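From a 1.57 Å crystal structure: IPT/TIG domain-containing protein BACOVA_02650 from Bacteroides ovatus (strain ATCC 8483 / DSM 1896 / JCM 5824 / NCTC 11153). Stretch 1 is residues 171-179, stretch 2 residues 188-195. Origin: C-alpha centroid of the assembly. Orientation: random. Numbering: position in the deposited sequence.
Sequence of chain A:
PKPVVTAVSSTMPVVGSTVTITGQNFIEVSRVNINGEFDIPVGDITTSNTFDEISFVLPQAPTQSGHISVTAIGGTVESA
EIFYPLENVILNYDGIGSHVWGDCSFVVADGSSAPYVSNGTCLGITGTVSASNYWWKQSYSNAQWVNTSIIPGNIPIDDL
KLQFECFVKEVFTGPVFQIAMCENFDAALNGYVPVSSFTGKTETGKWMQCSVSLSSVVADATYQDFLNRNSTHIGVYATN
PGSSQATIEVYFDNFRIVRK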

ATOM      1  N   VAL A 171       9.705   7.116  13.568  1.00 22.30           N
ATOM      2  CA  VAL A 171      10.832   6.374  13.045  1.00 22.65           C
ATOM      3  C   VAL A 171      11.491   5.607  14.183  1.00 21.69           C
ATOM      4  O   VAL A 171      11.408   5.996  15.364  1.00 24.38           O
ATOM      5  CB  VAL A 171      11.864   7.283  12.352  1.00 28.11           C
ATOM      6  CG1 VAL A 171      11.248   7.900  11.085  1.00 31.81           C
ATOM      7  CG2 VAL A 171      12.360   8.332  13.293  1.00 38.68           C
ATOM      8  N   PHE A 172      12.134   4.526  13.805  1.00 23.18           N
ATOM      9  CA  PHE A 172      12.802   3.639  14.754  1.00 23.23           C
ATOM     10  C   PHE A 172      14.139   3.203  14.192  1.00 24.65           C
ATOM     11  O   PHE A 172      14.389   3.306  12.992  1.00 28.13           O
ATOM     12  CB  PHE A 172      11.908   2.428  15.074  1.00 22.23           C
ATOM     13  CG  PHE A 172      11.313   1.765  13.860  1.00 21.68           C
ATOM     14  CD1 PHE A 172      12.047   0.864  13.105  1.00 21.08           C
ATOM     15  CD2 PHE A 172      10.002   2.033  13.479  1.00 20.61           C
ATOM     16  CE1 PHE A 172      11.493   0.254  11.989  1.00 20.49           C
ATOM     17  CE2 PHE A 172       9.450   1.440  12.378  1.00 20.07           C
ATOM     18  CZ  PHE A 172      10.183   0.545  11.627  1.00 21.54           C
ATOM     19  N   THR A 173      15.013   2.736  15.080  1.00 23.97           N
ATOM     20  CA  THR A 173      16.331   2.267  14.699  1.00 23.89           C
ATOM     21  C   THR A 173      16.569   0.890  15.297  1.00 25.44           C
ATOM     22  O   THR A 173      16.689   0.740  16.521  1.00 29.98           O
ATOM     23  CB  THR A 173      17.446   3.221  15.174  1.00 29.82           C
ATOM     24  OG1 THR A 173      17.186   4.539  14.683  1.00 34.84           O
ATOM     25  CG2 THR A 173      18.805   2.739  14.672  1.00 43.16           C
ATOM     26  N   GLY A 174      16.640  -0.106  14.422  1.00 23.18           N
ATOM     27  CA  GLY A 174      16.891  -1.483  14.820  1.00 22.22           C
ATOM     28  C   GLY A 174      15.874  -2.418  14.192  1.00 21.22           C
ATOM     29  O   GLY A 174      16.234  -3.292  13.404  1.00 22.08           O
ATOM     30  N   PRO A 175      14.591  -2.231  14.528  1.00 19.73           N
ATOM     31  CA  PRO A 175      13.589  -3.186  14.047  1.00 17.78           C
ATOM     32  C   PRO A 175      13.468  -3.218  12.527  1.00 18.99           C
ATOM     33  O   PRO A 175      13.634  -2.185  11.866  1.00 19.68           O
ATOM     34  CB  PRO A 175      12.305  -2.696  14.714  1.00 18.76           C
ATOM     35  CG  PRO A 175      12.793  -2.059  15.980  1.00 20.52           C
ATOM     36  CD  PRO A 175      14.060  -1.372  15.597  1.00 19.87           C
ATOM     37  N   VAL A 176      13.219  -4.409  11.999  1.00 17.01           N
ATOM     38  CA  VAL A 176      13.003  -4.612  10.559  1.00 16.27           C
ATOM     39  C   VAL A 176      11.912  -5.638  10.324  1.00 18.62           C
ATOM     40  O   VAL A 176      11.552  -6.390  11.230  1.00 18.17           O
ATOM     41  CB  VAL A 176      14.281  -5.097   9.838  1.00 18.10           C
ATOM     42  CG1 VAL A 176      15.386  -4.068   9.921  1.00 21.24           C
ATOM     43  CG2 VAL A 176      14.742  -6.462  10.394  1.00 18.34           C
ATOM     44  N   PHE A 177      11.424  -5.686   9.086  1.00 16.04           N
ATOM     45  CA  PHE A 177      10.374  -6.607   8.690  1.00 16.27           C
ATOM     46  C   PHE A 177      10.849  -7.596   7.645  1.00 16.00           C
ATOM     47  O   PHE A 177      11.688  -7.280   6.792  1.00 17.03           O
ATOM     48  CB  PHE A 177       9.162  -5.842   8.150  1.00 14.68           C
ATOM     49  CG  PHE A 177       8.464  -5.028   9.192  1.00 13.87           C
ATOM     50  CD1 PHE A 177       7.443  -5.578   9.958  1.00 15.49           C
ATOM     51  CD2 PHE A 177       8.856  -3.725   9.456  1.00 19.34           C
ATOM     52  CE1 PHE A 177       6.814  -4.842  10.955  1.00 16.82           C
ATOM     53  CE2 PHE A 177       8.216  -2.982  10.449  1.00 20.40           C
ATOM     54  CZ  PHE A 177       7.203  -3.548  11.200  1.00 15.96           C
ATOM     55  N   GLN A 178      10.304  -8.799   7.748  1.00 15.20           N
ATOM     56  CA  GLN A 178      10.422  -9.836   6.725  1.00 14.32           C
ATOM     57  C   GLN A 178       9.050 -10.040   6.108  1.00 15.69           C
ATOM     58  O   GLN A 178       8.057 -10.134   6.820  1.00 15.95           O
ATOM     59  CB  GLN A 178      10.945 -11.147   7.333  1.00 15.21           C
ATOM     60  CG  GLN A 178      10.948 -12.321   6.354  1.00 16.94           C
ATOM     61  CD  GLN A 178      11.293 -13.630   6.980  1.00 30.13           C
ATOM     62  OE1 GLN A 178      11.358 -13.786   8.204  1.00 30.33           O
ATOM     63  NE2 GLN A 178      11.517 -14.602   6.127  1.00 39.07           N
ATOM     64  N   ILE A 179       8.985 -10.112   4.779  1.00 15.06           N
ATOM     65  CA  ILE A 179       7.759 -10.510   4.081  1.00 14.17           C
ATOM     66  C   ILE A 179       8.083 -11.776   3.277  1.00 14.13           C
ATOM     67  O   ILE A 179       9.028 -11.792   2.469  1.00 16.08           O
ATOM     68  CB  ILE A 179       7.223  -9.410   3.157  1.00 15.48           C
ATOM     69  CG1 ILE A 179       6.925  -8.138   3.970  1.00 15.40           C
ATOM     70  CG2 ILE A 179       5.967  -9.906   2.444  1.00 15.98           C
ATOM     71  CD1 ILE A 179       6.437  -6.927   3.127  1.00 18.97           C
ATOM     72  N   ALA A 188      12.422 -14.819   0.604  1.00 16.87           N
ATOM     73  CA  ALA A 188      11.757 -13.724   1.303  1.00 15.52           C
ATOM     74  C   ALA A 188      12.511 -12.399   1.278  1.00 17.83           C
ATOM     75  O   ALA A 188      13.728 -12.362   1.103  1.00 21.86           O
ATOM     76  CB  ALA A 188      11.510 -14.127   2.731  1.00 19.08           C
ATOM     77  N   LEU A 189      11.760 -11.320   1.455  1.00 16.57           N
ATOM     78  CA  LEU A 189      12.324  -9.996   1.649  1.00 16.71           C
ATOM     79  C   LEU A 189      12.679  -9.880   3.112  1.00 18.52           C
ATOM     80  O   LEU A 189      11.820 -10.039   3.953  1.00 19.77           O
ATOM     81  CB  LEU A 189      11.332  -8.920   1.233  1.00 17.90           C
ATOM     82  CG  LEU A 189      11.678  -7.474   1.572  1.00 24.16           C
ATOM     83  CD1 LEU A 189      12.952  -7.078   0.842  1.00 28.71           C
ATOM     84  CD2 LEU A 189      10.522  -6.550   1.215  1.00 30.14           C
ATOM     85  N   ASN A 190      13.944  -9.615   3.408  1.00 18.92           N
ATOM     86  CA  ASN A 190      14.379  -9.452   4.793  1.00 18.60           C
ATOM     87  C   ASN A 190      14.980  -8.082   5.023  1.00 18.02           C
ATOM     88  O   ASN A 190      15.458  -7.433   4.088  1.00 21.62           O
ATOM     89  CB  ASN A 190      15.383 -10.529   5.179  1.00 22.69           C
ATOM     90  CG  ASN A 190      14.704 -11.810   5.598  1.00 29.29           C
ATOM     91  OD1 ASN A 190      14.161 -11.923   6.705  1.00 29.08           O
ATOM     92  ND2 ASN A 190      14.721 -12.775   4.718  1.00 31.50           N
ATOM     93  N   GLY A 191      14.972  -7.652   6.282  1.00 17.91           N
ATOM     94  CA  GLY A 191      15.599  -6.403   6.661  1.00 18.80           C
ATOM     95  C   GLY A 191      14.911  -5.154   6.155  1.00 18.00           C
ATOM     96  O   GLY A 191      15.548  -4.096   6.011  1.00 21.08           O
ATOM     97  N   TYR A 192      13.615  -5.256   5.918  1.00 16.30           N
ATOM     98  CA  TYR A 192      12.857  -4.175   5.294  1.00 15.54           C
ATOM     99  C   TYR A 192      12.356  -3.156   6.300  1.00 16.57           C
ATOM    100  O   TYR A 192      11.756  -3.510   7.312  1.00 17.27           O
ATOM    101  CB  TYR A 192      11.665  -4.740   4.512  1.00 17.52           C
ATOM    102  CG  TYR A 192      10.858  -3.682   3.787  1.00 16.45           C
ATOM    103  CD1 TYR A 192      11.383  -3.037   2.683  1.00 17.25           C
ATOM    104  CD2 TYR A 192       9.590  -3.307   4.221  1.00 17.92           C
ATOM    105  CE1 TYR A 192      10.663  -2.052   2.019  1.00 19.26           C
ATOM    106  CE2 TYR A 192       8.866  -2.320   3.551  1.00 20.39           C
ATOM    107  CZ  TYR A 192       9.424  -1.702   2.467  1.00 19.60           C
ATOM    108  OH  TYR A 192       8.739  -0.699   1.798  1.00 20.75           O
ATOM    109  N   VAL A 193      12.607  -1.885   5.997  1.00 17.59           N
ATOM    110  CA  VAL A 193      12.017  -0.775   6.722  1.00 17.96           C
ATOM    111  C   VAL A 193      11.038  -0.065   5.771  1.00 18.16           C
ATOM    112  O   VAL A 193      11.455   0.345   4.691  1.00 18.38           O
ATOM    113  CB  VAL A 193      13.085   0.214   7.219  1.00 20.20           C
ATOM    114  CG1 VAL A 193      12.454   1.369   7.977  1.00 24.81           C
ATOM    115  CG2 VAL A 193      14.123  -0.524   8.104  1.00 21.75           C
ATOM    116  N   PRO A 194       9.762   0.055   6.164  1.00 17.79           N
ATOM    117  CA  PRO A 194       8.771   0.701   5.280  1.00 17.73           C
ATOM    118  C   PRO A 194       9.189   2.078   4.799  1.00 17.96           C
ATOM    119  O   PRO A 194       9.583   2.915   5.617  1.00 18.77           O
ATOM    120  CB  PRO A 194       7.537   0.788   6.157  1.00 17.28           C
ATOM    121  CG  PRO A 194       7.658  -0.404   7.072  1.00 21.28           C
ATOM    122  CD  PRO A 194       9.125  -0.476   7.384  1.00 20.63           C
ATOM    123  N   VAL A 195       9.146   2.277   3.480  1.00 16.83           N
ATOM    124  CA  VAL A 195       9.409   3.578   2.868  1.00 16.83           C
ATOM    125  C   VAL A 195       8.327   3.846   1.833  1.00 15.65           C
ATOM    126  O   VAL A 195       7.799   2.946   1.206  1.00 16.02           O
ATOM    127  CB  VAL A 195      10.795   3.672   2.203  1.00 23.85           C
ATOM    128  CG1 VAL A 195      11.904   3.667   3.254  1.00 25.31           C
ATOM    129  CG2 VAL A 195      11.003   2.556   1.195  1.00 24.06           C
TER

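Two antiparallel bridges hold these stretches together. F177 pairs with Y192 and I179 pairs with L189. Each is a pair of reciprocal backbone hydrogen bonds. F177 N donates to Y192 O at 2.8 Å, and Y192 N donates to F177 O at 2.9 Å. I179 N donates to L189 O at 3.0 Å, and L189 N returns one to I179 O, also at 3.0 Å.

The register shifts by one residue between the two bridges. One residue, Q178, separates F177 from I179, but N190 and G191 both lie between L189 and Y192. This is a beta bulge. G191 has phi/psi of 69/26, and the positive phi favours glycine. The chain turns a corner here. G191 N comes within 3.3 Å of F177 O, but the angle is too poor for a hydrogen bond. That carbonyl is already taken by Y192 N.

F177, I179, L189 and Y192 direct their CB atoms to the same face of the sheet. F177 and I179 are buried, and both have chi1 in the m well. The F177 ring, with chi2 at -89°, brings CD2 to 3.9 Å from P194 CD. Y192 O lies at the edge of this ring, near its plane. I179 extends its chain with chi2 t, and L189 adopts the t, p rotamer. Apolar side chains suit the buried places of F177 and I179.

Y192 starts on this face too, but its end leads away from stretch 1. With chi1 at -178° and chi2 at 71°, the ring runs forward beside its own stretch, toward V195. Its OH accepts a weak hydrogen bond from V195 N at 3.4 Å. The tyrosine hydroxyl thus gives that backbone amide a partner.

Q178 lies between the two bridges, with its CB directed sideways. Its CA makes a CA-H...O contact with L189 O at 3.1 Å. The side chain is extended, chi1 and chi2 both t, so it runs along stretch 2 and Q178 NE2 comes to 3.4 Å from A188 CB. The aliphatic part passes N190, with Q178 CG 3.3 Å from N190 OD1. N190 is exposed, and its chi1 of -83° lets the end of its side chain come nearer than its sideways CB would suggest. A188 is small and points toward stretch 1. Its CB also lies 3.4 Å from I179 O.

V176 points toward the glycine corner, and its CB packs 3.7 Å from G191 CA. With chi1 m, its CG1 reaches 4.2 Å from V193 CG2. V193 has chi1 t. Its other methyl, CG1, lies 4.3 Å from F172 CE1. F172 starts sideways, but chi1 of 47° (p) brings its ring nearer. P194 CD sits at the ring edge, 4.5 Å from F172 CZ. The buried proline therefore packs against two phenylalanines.

G174 makes no contact with stretch 2. Its phi/psi of 130/-62 would jam a CB against the preceding carbonyl, so glycine fits. In all, the two stretches bury 544 Å².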